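Local coordinates for NikO protein (Streptomyces tendae, PDB 4FQD) that transfers an enolpyruvyl group in nikkomycin biosynthesis, as a MurA-like member of the EPSP synthase family, at residues A185-S193 / E331-V339; W271-A279 / V318-P326. The protein carries 4 engineered substitutions. All coordinates share one frame; numbering follows the deposited sequence.

Interaction 1 of 2, residues A185-S193 / E331-V339; sequences ALMSGPCYS and EFTAMSRGV. With SO4 (sulfate ion), chain C.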
# COMPACT_ATOMS: atom_id res chain seq x y z
N ALA A 185 -8.73 -1.99 10.50
CA ALA A 185 -7.46 -1.36 10.83
C ALA A 185 -7.13 -0.24 9.85
O ALA A 185 -6.65 0.83 10.24
CB ALA A 185 -6.34 -2.39 10.85
N LEU A 186 -7.40 -0.48 8.58
CA LEU A 186 -7.14 0.50 7.54
C LEU A 186 -8.24 1.56 7.52
O LEU A 186 -8.05 2.65 6.98
CB LEU A 186 -7.04 -0.18 6.17
CG LEU A 186 -6.33 0.59 5.06
CD1 LEU A 186 -4.84 0.70 5.36
CD2 LEU A 186 -6.57 -0.06 3.71
N MET A 187 -9.38 1.22 8.12
CA MET A 187 -10.57 2.07 8.12
C MET A 187 -10.97 2.44 6.70
O MET A 187 -11.10 3.62 6.36
CB MET A 187 -10.34 3.33 8.95
CG MET A 187 -10.03 3.07 10.42
SD MET A 187 -10.04 4.59 11.39
CE MET A 187 -9.70 3.95 13.02
N SER A 188 -11.17 1.43 5.87
CA SER A 188 -11.50 1.65 4.46
C SER A 188 -12.56 0.66 3.97
O SER A 188 -12.59 -0.49 4.39
CB SER A 188 -10.24 1.54 3.60
OG SER A 188 -10.53 1.79 2.24
N GLY A 189 -13.42 1.14 3.07
CA GLY A 189 -14.46 0.31 2.51
C GLY A 189 -15.40 1.09 1.62
O GLY A 189 -15.49 2.31 1.73
N PRO A 190 -16.11 0.39 0.72
CA PRO A 190 -17.04 1.02 -0.21
C PRO A 190 -18.33 1.49 0.47
O PRO A 190 -19.05 2.32 -0.09
CB PRO A 190 -17.35 -0.09 -1.21
CG PRO A 190 -17.18 -1.34 -0.42
CD PRO A 190 -16.05 -1.07 0.54
N CYS A 191 -18.61 0.97 1.66
CA CYS A 191 -19.83 1.30 2.39
C CYS A 191 -19.56 2.34 3.49
O CYS A 191 -20.48 2.80 4.17
CB CYS A 191 -20.44 0.04 3.00
SG CYS A 191 -20.80 -1.28 1.80
N TYR A 192 -18.29 2.71 3.64
CA TYR A 192 -17.87 3.60 4.72
C TYR A 192 -18.50 4.99 4.61
O TYR A 192 -19.27 5.40 5.47
CB TYR A 192 -16.34 3.70 4.75
CG TYR A 192 -15.76 4.34 5.99
CD1 TYR A 192 -16.55 4.61 7.11
CD2 TYR A 192 -14.42 4.70 6.05
CE1 TYR A 192 -16.02 5.20 8.24
CE2 TYR A 192 -13.88 5.29 7.17
CZ TYR A 192 -14.68 5.54 8.26
OH TYR A 192 -14.13 6.13 9.38
N SER A 193 -18.18 5.69 3.53
CA SER A 193 -18.61 7.08 3.37
C SER A 193 -20.13 7.24 3.33
O SER A 193 -20.67 8.17 3.92
CB SER A 193 -17.98 7.70 2.11
OG SER A 193 -18.46 7.08 0.94
N GLU A 331 4.65 3.76 -4.47
CA GLU A 331 3.70 2.71 -4.14
C GLU A 331 2.77 3.23 -3.04
O GLU A 331 3.22 3.82 -2.06
CB GLU A 331 4.40 1.40 -3.74
CG GLU A 331 5.02 1.37 -2.35
CD GLU A 331 4.05 0.92 -1.27
OE1 GLU A 331 4.44 0.93 -0.09
OE2 GLU A 331 2.91 0.54 -1.61
N PHE A 332 1.47 3.01 -3.22
CA PHE A 332 0.49 3.52 -2.26
C PHE A 332 -0.81 2.75 -2.34
O PHE A 332 -1.01 1.90 -3.21
CB PHE A 332 0.23 5.01 -2.50
CG PHE A 332 -0.44 5.30 -3.82
CD1 PHE A 332 0.31 5.46 -4.97
CD2 PHE A 332 -1.82 5.42 -3.89
CE1 PHE A 332 -0.31 5.73 -6.18
CE2 PHE A 332 -2.44 5.69 -5.10
CZ PHE A 332 -1.68 5.85 -6.24
N THR A 333 -1.72 3.06 -1.42
CA THR A 333 -3.02 2.41 -1.37
C THR A 333 -4.13 3.44 -1.33
O THR A 333 -4.19 4.26 -0.42
CB THR A 333 -3.14 1.48 -0.15
OG1 THR A 333 -2.14 0.46 -0.22
CG2 THR A 333 -4.51 0.84 -0.09
N ALA A 334 -5.02 3.39 -2.32
CA ALA A 334 -6.19 4.25 -2.32
C ALA A 334 -7.16 3.78 -1.25
O ALA A 334 -7.70 2.67 -1.34
CB ALA A 334 -6.85 4.25 -3.69
N MET A 335 -7.39 4.61 -0.24
CA MET A 335 -8.23 4.23 0.89
C MET A 335 -9.13 5.37 1.35
O MET A 335 -8.95 6.52 0.93
CB MET A 335 -7.36 3.74 2.05
CG MET A 335 -6.30 4.73 2.49
SD MET A 335 -5.20 4.09 3.75
CE MET A 335 -4.22 5.54 4.11
N SER A 336 -10.08 5.05 2.21
CA SER A 336 -11.07 6.01 2.68
C SER A 336 -10.43 7.18 3.44
O SER A 336 -10.80 8.34 3.23
CB SER A 336 -12.11 5.32 3.57
OG SER A 336 -12.78 4.29 2.86
N ARG A 337 -9.48 6.87 4.31
CA ARG A 337 -8.76 7.91 5.04
C ARG A 337 -7.40 8.18 4.41
O ARG A 337 -6.43 8.47 5.11
CB ARG A 337 -8.61 7.52 6.51
CG ARG A 337 -9.93 7.41 7.25
CD ARG A 337 -9.72 7.44 8.75
NE ARG A 337 -10.98 7.52 9.47
CZ ARG A 337 -11.09 7.79 10.77
NH1 ARG A 337 -9.99 8.00 11.49
NH2 ARG A 337 -12.28 7.85 11.34
N GLY A 338 -7.34 8.08 3.09
CA GLY A 338 -6.12 8.35 2.35
C GLY A 338 -6.42 8.87 0.96
O GLY A 338 -7.30 9.71 0.78
N VAL A 339 -5.68 8.37 -0.02
CA VAL A 339 -5.85 8.77 -1.41
C VAL A 339 -7.21 8.34 -1.94
O VAL A 339 -7.62 7.19 -1.75
CB VAL A 339 -4.75 8.18 -2.31
CG1 VAL A 339 -4.94 8.62 -3.75
CG2 VAL A 339 -3.38 8.60 -1.80
S SO4 C . -20.42 7.59 -1.73
O1 SO4 C . -20.75 8.07 -0.39
O2 SO4 C . -21.30 8.24 -2.70
O3 SO4 C . -19.04 7.92 -2.04
O4 SO4 C . -20.61 6.15 -1.80
O HOH W 1 -8.40 4.44 5.07
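Ser-188 and Ser-336 show how a loop and a turn can be locked by an exchange of side-chain and backbone groups. The amide of Ser-336 donates to Ser-188 OG at 3.3 Å, and the amide of Gly-189 returns the favour to Ser-336 OG at 3.2 Å, a fairly straight bond of 158°. Ser-188 OG is also bonded to the carbonyl of Ala-363, which fixes its hydroxyl further. A water extends the polar seam, donating to Leu-186 O (2.6 Å) and accepting from Arg-337 N.

The charged end belongs to Arg-337. Its chain, extended from CG to NE, crosses Tyr-192 at about a right angle and brings the guanidinium group to the hydroxyl, which accepts from NH2 at 3.2 Å while bonding to His-214 O; a weaker bond comes from NE. Ring and guanidinium planes are only 14° apart, and the hydroxyl sits at the guanidinium edge, tilted 22° from its plane. The sulfur of Met-187, at the end of an extended chain, sits 3.3 Å above that plane, over its centre.

Apolar contact is modest: Ser-336 CB meets the Tyr-192 ring edge at CD2 (3.4 Å), and Leu-186 CD1 rests on Met-335 SD at 3.8 Å. Residues Met-335 to Gly-338 form a type I turn, presenting Ser-336 and Arg-337. One segment leads into helix 192-204, the other leaves strand 331-334 of a separate sheet, consistent with a junction in the two-lobed family fold. The serines pair across it, Ser-188 and Tyr-192 have further partners outside, and the arginine charge is probably balanced in part by its salt bridge to Glu-241.

Interaction 2 of 2, residues W271-A279 / V318-P326; sequences WICAGVLLA and VTAHPLTKP
Val-276 turns its two methyl branches to different partners: chi1 of 168° swings CG1 opposite the backbone N, toward Leu-323, and leaves CG2 beside that N, 3.4 Å from His-321 O. Leu-323 answers with CG beside its own N (chi1 -72°), and its branches divide the work, CD2 lying 3.6 Å from Val-276 CG1 and CD1 3.8 Å from Leu-277 CD2.

The backbone adds one conventional bond. Leu-323 N donates to Val-276 O at 3.0 Å, in the carbonyl plane and on a lone pair, though with a bent N-H. The same oxygen meets Pro-322 CA in a CA-H...O contact of 3.3 Å, while Val-276 CA makes another with His-321 O.

This is helix-on-sheet packing in the inverse alpha/beta barrel of the enolpyruvyl transferases: helix 265-278 lies against strand 317-320, which pairs with strand 283-286, and the chain leaving the strand then crosses the last turn of the helix. Ala-320 CB points at the helix and settles 3.9 Å from Ile-272 CA, close to Gly-275, whose lack of a side chain probably helps Ala-320 to sit this close. Further on, the Pro-322 ring lies against the carbonyl of Ala-279, its CB 3.2 Å from that oxygen, which also accepts a bond from Arg-23. Leu-277 also packs on Leu-349 and Leu-350 of helix 344-351, and Leu-323 touches Tyr-353.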
# COMPACT_ATOMS: atom_id res chain seq x y z
N TRP A 271 -6.78 18.41 -13.45
CA TRP A 271 -6.09 19.53 -14.09
C TRP A 271 -4.60 19.57 -13.77
O TRP A 271 -3.80 19.99 -14.61
CB TRP A 271 -6.76 20.86 -13.71
CG TRP A 271 -8.09 21.06 -14.36
CD1 TRP A 271 -9.29 21.22 -13.74
CD2 TRP A 271 -8.35 21.12 -15.77
NE1 TRP A 271 -10.29 21.38 -14.67
CE2 TRP A 271 -9.74 21.32 -15.93
CE3 TRP A 271 -7.55 21.03 -16.91
CZ2 TRP A 271 -10.34 21.43 -17.18
CZ3 TRP A 271 -8.15 21.14 -18.15
CH2 TRP A 271 -9.53 21.34 -18.28
N ILE A 272 -4.24 19.14 -12.57
CA ILE A 272 -2.83 19.04 -12.19
C ILE A 272 -2.15 17.99 -13.08
O ILE A 272 -1.04 18.21 -13.56
CB ILE A 272 -2.67 18.66 -10.71
CG1 ILE A 272 -3.14 19.81 -9.82
CG2 ILE A 272 -1.22 18.32 -10.40
CD1 ILE A 272 -3.10 19.49 -8.34
N CYS A 273 -2.83 16.87 -13.29
CA CYS A 273 -2.33 15.82 -14.17
C CYS A 273 -2.18 16.34 -15.59
O CYS A 273 -1.20 16.03 -16.28
CB CYS A 273 -3.27 14.62 -14.14
SG CYS A 273 -2.82 13.29 -15.28
N ALA A 274 -3.15 17.14 -16.03
CA ALA A 274 -3.13 17.70 -17.38
C ALA A 274 -2.02 18.74 -17.54
O ALA A 274 -1.33 18.76 -18.55
CB ALA A 274 -4.49 18.31 -17.71
N GLY A 275 -1.87 19.60 -16.54
CA GLY A 275 -0.87 20.65 -16.58
C GLY A 275 0.55 20.11 -16.60
O GLY A 275 1.42 20.66 -17.29
N VAL A 276 0.79 19.04 -15.86
CA VAL A 276 2.12 18.43 -15.78
C VAL A 276 2.51 17.75 -17.09
O VAL A 276 3.66 17.83 -17.52
CB VAL A 276 2.20 17.42 -14.61
CG1 VAL A 276 3.45 16.57 -14.71
CG2 VAL A 276 2.15 18.15 -13.27
N LEU A 277 1.55 17.10 -17.73
CA LEU A 277 1.84 16.25 -18.88
C LEU A 277 1.52 16.87 -20.24
O LEU A 277 2.08 16.46 -21.26
CB LEU A 277 1.11 14.91 -18.75
CG LEU A 277 1.42 14.09 -17.49
CD1 LEU A 277 0.63 12.79 -17.49
CD2 LEU A 277 2.91 13.82 -17.39
N LEU A 278 0.63 17.86 -20.27
CA LEU A 278 0.15 18.38 -21.55
C LEU A 278 0.47 19.85 -21.80
O LEU A 278 0.46 20.31 -22.94
CB LEU A 278 -1.36 18.15 -21.68
CG LEU A 278 -1.83 16.70 -21.55
CD1 LEU A 278 -3.35 16.62 -21.66
CD2 LEU A 278 -1.16 15.81 -22.58
N ALA A 279 0.76 20.60 -20.74
CA ALA A 279 1.03 22.03 -20.87
C ALA A 279 2.50 22.32 -21.14
O ALA A 279 3.37 21.51 -20.83
CB ALA A 279 0.55 22.78 -19.63
N VAL A 318 -4.17 27.30 -7.78
CA VAL A 318 -2.97 26.47 -7.72
C VAL A 318 -2.32 26.45 -9.10
O VAL A 318 -2.99 26.61 -10.12
CB VAL A 318 -3.27 25.03 -7.26
CG1 VAL A 318 -3.90 25.04 -5.88
CG2 VAL A 318 -4.17 24.31 -8.26
N THR A 319 -1.01 26.27 -9.12
CA THR A 319 -0.27 26.29 -10.38
C THR A 319 0.51 25.00 -10.59
O THR A 319 1.44 24.69 -9.85
CB THR A 319 0.69 27.49 -10.44
OG1 THR A 319 -0.07 28.71 -10.44
CG2 THR A 319 1.53 27.43 -11.70
N ALA A 320 0.11 24.24 -11.61
CA ALA A 320 0.77 22.98 -11.93
C ALA A 320 1.81 23.17 -13.03
O ALA A 320 1.51 23.67 -14.11
CB ALA A 320 -0.26 21.94 -12.35
N HIS A 321 3.04 22.76 -12.74
CA HIS A 321 4.15 22.94 -13.67
C HIS A 321 4.37 21.71 -14.54
O HIS A 321 4.34 20.58 -14.04
CB HIS A 321 5.44 23.28 -12.91
CG HIS A 321 5.39 24.59 -12.19
ND1 HIS A 321 6.21 25.65 -12.51
CD2 HIS A 321 4.61 25.01 -11.16
CE1 HIS A 321 5.95 26.66 -11.71
NE2 HIS A 321 4.98 26.31 -10.88
N PRO A 322 4.61 21.92 -15.84
CA PRO A 322 4.93 20.84 -16.78
C PRO A 322 6.21 20.13 -16.38
O PRO A 322 6.98 20.64 -15.57
CB PRO A 322 5.13 21.58 -18.10
CG PRO A 322 4.35 22.84 -17.96
CD PRO A 322 4.49 23.23 -16.52
N LEU A 323 6.43 18.95 -16.95
CA LEU A 323 7.62 18.16 -16.66
C LEU A 323 8.91 18.89 -17.03
O LEU A 323 9.01 19.49 -18.10
CB LEU A 323 7.57 16.81 -17.39
CG LEU A 323 6.56 15.79 -16.86
CD1 LEU A 323 6.59 14.53 -17.70
CD2 LEU A 323 6.85 15.48 -15.40
N THR A 324 9.89 18.82 -16.14
CA THR A 324 11.22 19.36 -16.41
C THR A 324 12.21 18.20 -16.43
O THR A 324 13.34 18.34 -16.90
CB THR A 324 11.65 20.38 -15.35
OG1 THR A 324 11.57 19.78 -14.05
CG2 THR A 324 10.74 21.60 -15.39
N LYS A 325 11.77 17.06 -15.92
CA LYS A 325 12.57 15.85 -15.87
C LYS A 325 11.64 14.68 -15.54
O LYS A 325 10.51 14.91 -15.09
CB LYS A 325 13.68 15.98 -14.83
CG LYS A 325 13.18 16.14 -13.40
CD LYS A 325 14.35 16.30 -12.44
CE LYS A 325 13.88 16.31 -11.00
NZ LYS A 325 12.93 17.42 -10.72
N PRO A 326 12.09 13.44 -15.78
CA PRO A 326 11.27 12.27 -15.44
C PRO A 326 10.85 12.25 -13.97
O PRO A 326 11.58 12.75 -13.11
CB PRO A 326 12.21 11.10 -15.73
CG PRO A 326 13.08 11.60 -16.82
CD PRO A 326 13.30 13.06 -16.53

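How the interactions relate
Both contacts are largely buried and similar in size, but interaction 1 lies nearer the centre of the chain (its centre about 15 Å away, against about 23 Å), while Pro-322 and Leu-323 of interaction 2 are partly exposed. Interaction 1 joins a loop running into helix 192-204 to the turn after strand 331-334 through serine hydroxyls, a water and a guanidinium group; Arg-390 of the second subunit donates a hydrogen bond to Ala-185 O. Interaction 2 sets helix against strand and following chain, mostly aliphatic, and no other protein chain of the assembly touches it. Strands 317-320 and 331-334 are consecutive, yet the contacts' centres lie about 27 Å apart, without touching.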